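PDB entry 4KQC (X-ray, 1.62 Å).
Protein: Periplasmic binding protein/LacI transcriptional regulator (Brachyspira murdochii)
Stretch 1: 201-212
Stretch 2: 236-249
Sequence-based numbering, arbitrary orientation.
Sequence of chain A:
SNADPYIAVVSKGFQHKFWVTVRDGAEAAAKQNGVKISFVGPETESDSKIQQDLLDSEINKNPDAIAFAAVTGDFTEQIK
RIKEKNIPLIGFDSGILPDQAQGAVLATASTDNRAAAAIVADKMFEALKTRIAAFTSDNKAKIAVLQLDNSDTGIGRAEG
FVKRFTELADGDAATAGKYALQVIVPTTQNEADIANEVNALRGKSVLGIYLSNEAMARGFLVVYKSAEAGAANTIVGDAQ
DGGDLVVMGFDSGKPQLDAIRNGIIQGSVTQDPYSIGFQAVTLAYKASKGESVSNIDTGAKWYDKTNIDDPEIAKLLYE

Stretch 1 (201-212) LRGKSVLGIYLS
Stretch 2 (236-249) VGDAQDGGDLVVMG

On one sheet face Leu211 CD1 packs on Val247 CG1 (3.5 Å) and Ile209 CB lies 4.2 Å from Val247 CG2; Ile209 and Leu211 are m,t, Val247 is t. These buried strands, 208-211 and 246-249, run parallel (10° between directions, axes 4.6 Å apart). Before the strand, Val206 CG2 (chi1 m) meets Leu245 CD2 (m,t) at 3.7 Å, and Leu207 (m,t) brings CD2 within 4.2 Å of Ala239 CB. Val246, Tyr210 (both chi1 t) and Met248, a selenomethionine (m,t,t) whose end leads away, point CB to the other face. Register pairs Gly208 with Val246, Ile209 with Val247 and Tyr210 with Met248 (CA-CA 4.4, 4.7 and 5.1 Å). Extended backbones (phi -147 to -98°, psi 105 to 161° over 208-211) align the ladder: Val246 N to Leu207 O 3.1 Å, Ile209 N to Val246 O 2.9 Å, Met248 N to Ile209 O 3.0 Å, Leu211 N to Met248 O 2.8 Å. A CB on Gly208 would crowd Val246 O. Gln240 N, second in the type I turn Ala239 to Gly242, donates to Val206 O (2.9 Å). Burial gives way to an exposed edge around Lys204, where the two carboxylate oxygens of Asp238 (chi1 t) accept successive backbone NH groups: Gly203 N on OD2 (3.2 Å), Lys204 N on OD1 (3.2 Å). Positive phi at Gly203 (81°) and Lys204 (55°) shapes this loop. Water 1 bridges Leu201 O (2.5 Å), Ser205 N (2.9 Å) and Asp238 O (2.8 Å).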

# COMPACT_ATOMS: atom_id res chain seq x y z
N LEU A 201 22.37 -0.97 3.97
CA LEU A 201 22.11 -2.30 3.45
C LEU A 201 23.07 -2.67 2.31
O LEU A 201 23.04 -3.80 1.82
CB LEU A 201 20.65 -2.39 2.99
CG LEU A 201 19.56 -1.97 3.95
CD1 LEU A 201 18.20 -2.12 3.31
CD2 LEU A 201 19.60 -2.76 5.23
N ARG A 202 23.93 -1.73 1.91
CA ARG A 202 24.93 -1.99 0.86
C ARG A 202 26.07 -2.87 1.39
O ARG A 202 26.30 -3.00 2.59
CB ARG A 202 25.55 -0.65 0.39
CG ARG A 202 24.60 0.24 -0.36
CD ARG A 202 25.41 1.31 -1.09
NE ARG A 202 26.14 2.17 -0.15
CZ ARG A 202 27.45 2.38 -0.16
NH1 ARG A 202 28.22 1.83 -1.08
NH2 ARG A 202 27.97 3.21 0.73
N GLY A 203 26.82 -3.45 0.48
CA GLY A 203 28.06 -4.07 0.86
C GLY A 203 27.93 -5.43 1.44
O GLY A 203 28.50 -5.74 2.49
N LYS A 204 27.19 -6.29 0.76
CA LYS A 204 27.04 -7.69 1.23
C LYS A 204 26.52 -7.76 2.67
O LYS A 204 27.10 -8.43 3.55
CB LYS A 204 28.35 -8.47 1.03
CG LYS A 204 28.81 -8.53 -0.42
CD LYS A 204 29.89 -9.62 -0.62
CE LYS A 204 30.38 -9.60 -2.04
NZ LYS A 204 31.26 -8.42 -2.28
N SER A 205 25.44 -7.05 2.91
CA SER A 205 24.82 -6.97 4.23
C SER A 205 23.56 -7.80 4.41
O SER A 205 23.28 -8.31 5.54
CB SER A 205 24.48 -5.53 4.59
OG SER A 205 25.65 -4.70 4.57
N VAL A 206 22.76 -7.91 3.35
CA VAL A 206 21.45 -8.59 3.40
C VAL A 206 21.27 -9.43 2.18
O VAL A 206 21.99 -9.27 1.17
CB VAL A 206 20.29 -7.59 3.57
CG1 VAL A 206 20.43 -6.68 4.82
CG2 VAL A 206 20.12 -6.76 2.33
N LEU A 207 20.34 -10.38 2.24
CA LEU A 207 20.01 -11.18 1.05
C LEU A 207 18.84 -10.60 0.29
O LEU A 207 18.74 -10.77 -0.94
CB LEU A 207 19.62 -12.64 1.40
CG LEU A 207 20.64 -13.56 2.01
CD1 LEU A 207 20.00 -14.96 2.25
CD2 LEU A 207 21.75 -13.63 1.00
N GLY A 208 17.93 -9.97 1.02
CA GLY A 208 16.69 -9.47 0.36
C GLY A 208 16.24 -8.22 1.04
O GLY A 208 16.60 -7.96 2.18
N ILE A 209 15.42 -7.47 0.33
CA ILE A 209 14.85 -6.25 0.82
C ILE A 209 13.42 -6.16 0.37
O ILE A 209 13.13 -6.30 -0.85
CB ILE A 209 15.61 -5.06 0.25
CG1 ILE A 209 17.12 -5.12 0.64
CG2 ILE A 209 14.92 -3.80 0.72
CD1 ILE A 209 17.98 -4.03 -0.04
N TYR A 210 12.52 -6.01 1.32
CA TYR A 210 11.06 -5.81 1.03
C TYR A 210 10.75 -4.30 1.20
O TYR A 210 11.00 -3.69 2.26
CB TYR A 210 10.21 -6.63 1.99
CG TYR A 210 8.75 -6.23 2.05
CD1 TYR A 210 8.00 -5.98 0.93
CD2 TYR A 210 8.10 -6.15 3.25
CE1 TYR A 210 6.63 -5.70 1.00
CE2 TYR A 210 6.78 -5.80 3.33
CZ TYR A 210 6.04 -5.59 2.24
OH TYR A 210 4.73 -5.26 2.40
N LEU A 211 10.25 -3.70 0.12
CA LEU A 211 9.86 -2.31 0.02
C LEU A 211 8.35 -2.16 0.19
O LEU A 211 7.61 -2.62 -0.67
CB LEU A 211 10.32 -1.82 -1.37
CG LEU A 211 11.79 -2.00 -1.75
CD1 LEU A 211 11.97 -1.79 -3.25
CD2 LEU A 211 12.64 -1.09 -0.90
N SER A 212 7.88 -1.68 1.34
CA SER A 212 6.45 -1.67 1.69
C SER A 212 5.58 -0.68 0.93
O SER A 212 4.37 -0.78 1.05
CB SER A 212 6.23 -1.58 3.20
OG SER A 212 6.61 -0.32 3.71
N VAL A 236 23.94 -6.69 -8.37
CA VAL A 236 24.61 -7.93 -8.75
C VAL A 236 25.85 -8.11 -7.89
O VAL A 236 26.69 -7.24 -7.80
CB VAL A 236 24.97 -7.94 -10.27
CG1 VAL A 236 25.74 -9.20 -10.65
CG2 VAL A 236 23.73 -7.83 -11.12
N GLY A 237 25.91 -9.24 -7.20
CA GLY A 237 27.02 -9.55 -6.34
C GLY A 237 27.02 -8.82 -5.00
O GLY A 237 27.99 -8.95 -4.25
N ASP A 238 25.95 -8.09 -4.68
CA ASP A 238 25.95 -7.26 -3.47
C ASP A 238 25.16 -7.82 -2.32
O ASP A 238 25.04 -7.17 -1.30
CB ASP A 238 25.50 -5.82 -3.72
CG ASP A 238 26.06 -4.84 -2.66
OD1 ASP A 238 27.20 -5.04 -2.17
OD2 ASP A 238 25.40 -3.83 -2.35
N ALA A 239 24.69 -9.05 -2.46
CA ALA A 239 24.02 -9.73 -1.35
C ALA A 239 25.01 -10.28 -0.37
O ALA A 239 26.18 -10.45 -0.67
CB ALA A 239 23.09 -10.80 -1.86
N GLN A 240 24.51 -10.57 0.82
CA GLN A 240 25.27 -11.05 1.93
C GLN A 240 26.14 -12.29 1.64
O GLN A 240 27.24 -12.43 2.17
CB GLN A 240 24.24 -11.29 3.05
CG GLN A 240 24.77 -11.42 4.40
CD GLN A 240 23.71 -11.77 5.40
OE1 GLN A 240 22.53 -11.80 5.08
NE2 GLN A 240 24.13 -12.16 6.58
N ASP A 241 25.64 -13.17 0.77
CA ASP A 241 26.34 -14.36 0.29
C ASP A 241 27.13 -14.15 -1.02
O ASP A 241 27.59 -15.12 -1.61
CB ASP A 241 25.40 -15.55 0.13
CG ASP A 241 24.27 -15.30 -0.86
OD1 ASP A 241 24.21 -14.23 -1.53
OD2 ASP A 241 23.41 -16.20 -0.99
N GLY A 242 27.31 -12.90 -1.43
CA GLY A 242 27.89 -12.56 -2.74
C GLY A 242 27.09 -12.83 -3.99
O GLY A 242 27.58 -12.64 -5.12
N GLY A 243 25.85 -13.29 -3.83
CA GLY A 243 24.91 -13.35 -4.94
C GLY A 243 24.23 -12.01 -5.13
O GLY A 243 24.76 -10.96 -4.71
N ASP A 244 23.09 -12.07 -5.81
CA ASP A 244 22.34 -10.85 -6.14
C ASP A 244 21.27 -10.57 -5.09
O ASP A 244 20.66 -11.46 -4.57
CB ASP A 244 21.65 -10.98 -7.45
CG ASP A 244 22.60 -11.24 -8.60
OD1 ASP A 244 23.81 -11.11 -8.42
OD2 ASP A 244 22.08 -11.54 -9.67
N LEU A 245 21.06 -9.29 -4.80
CA LEU A 245 19.99 -8.90 -3.91
C LEU A 245 18.64 -9.22 -4.51
O LEU A 245 18.45 -9.01 -5.71
CB LEU A 245 20.05 -7.40 -3.61
CG LEU A 245 21.15 -6.95 -2.73
CD1 LEU A 245 21.29 -5.46 -2.73
CD2 LEU A 245 20.86 -7.35 -1.28
N VAL A 246 17.76 -9.77 -3.68
CA VAL A 246 16.36 -10.02 -4.03
C VAL A 246 15.50 -8.95 -3.42
O VAL A 246 15.35 -8.90 -2.22
CB VAL A 246 15.86 -11.41 -3.57
CG1 VAL A 246 14.42 -11.62 -3.99
CG2 VAL A 246 16.78 -12.49 -4.15
N VAL A 247 14.99 -8.09 -4.27
CA VAL A 247 14.25 -6.91 -3.84
C VAL A 247 12.83 -6.99 -4.39
O VAL A 247 12.64 -7.26 -5.57
CB VAL A 247 14.96 -5.63 -4.29
CG1 VAL A 247 14.21 -4.39 -3.83
CG2 VAL A 247 16.43 -5.61 -3.84
N MSE A 248 11.84 -6.80 -3.54
CA MSE A 248 10.40 -6.90 -3.91
C MSE A 248 9.68 -5.71 -3.31
O MSE A 248 9.97 -5.36 -2.17
CB MSE A 248 9.80 -8.25 -3.45
CG MSE A 248 10.52 -9.37 -4.22
SE MSE A 248 9.92 -11.06 -3.44
CE MSE A 248 10.88 -12.13 -4.77
N GLY A 249 8.64 -5.24 -4.00
CA GLY A 249 7.91 -4.07 -3.55
C GLY A 249 6.41 -4.19 -3.47
O GLY A 249 5.83 -5.26 -3.45
O HOH W 1 23.66 -6.09 0.90
O HOH W 2 29.27 -5.94 -3.37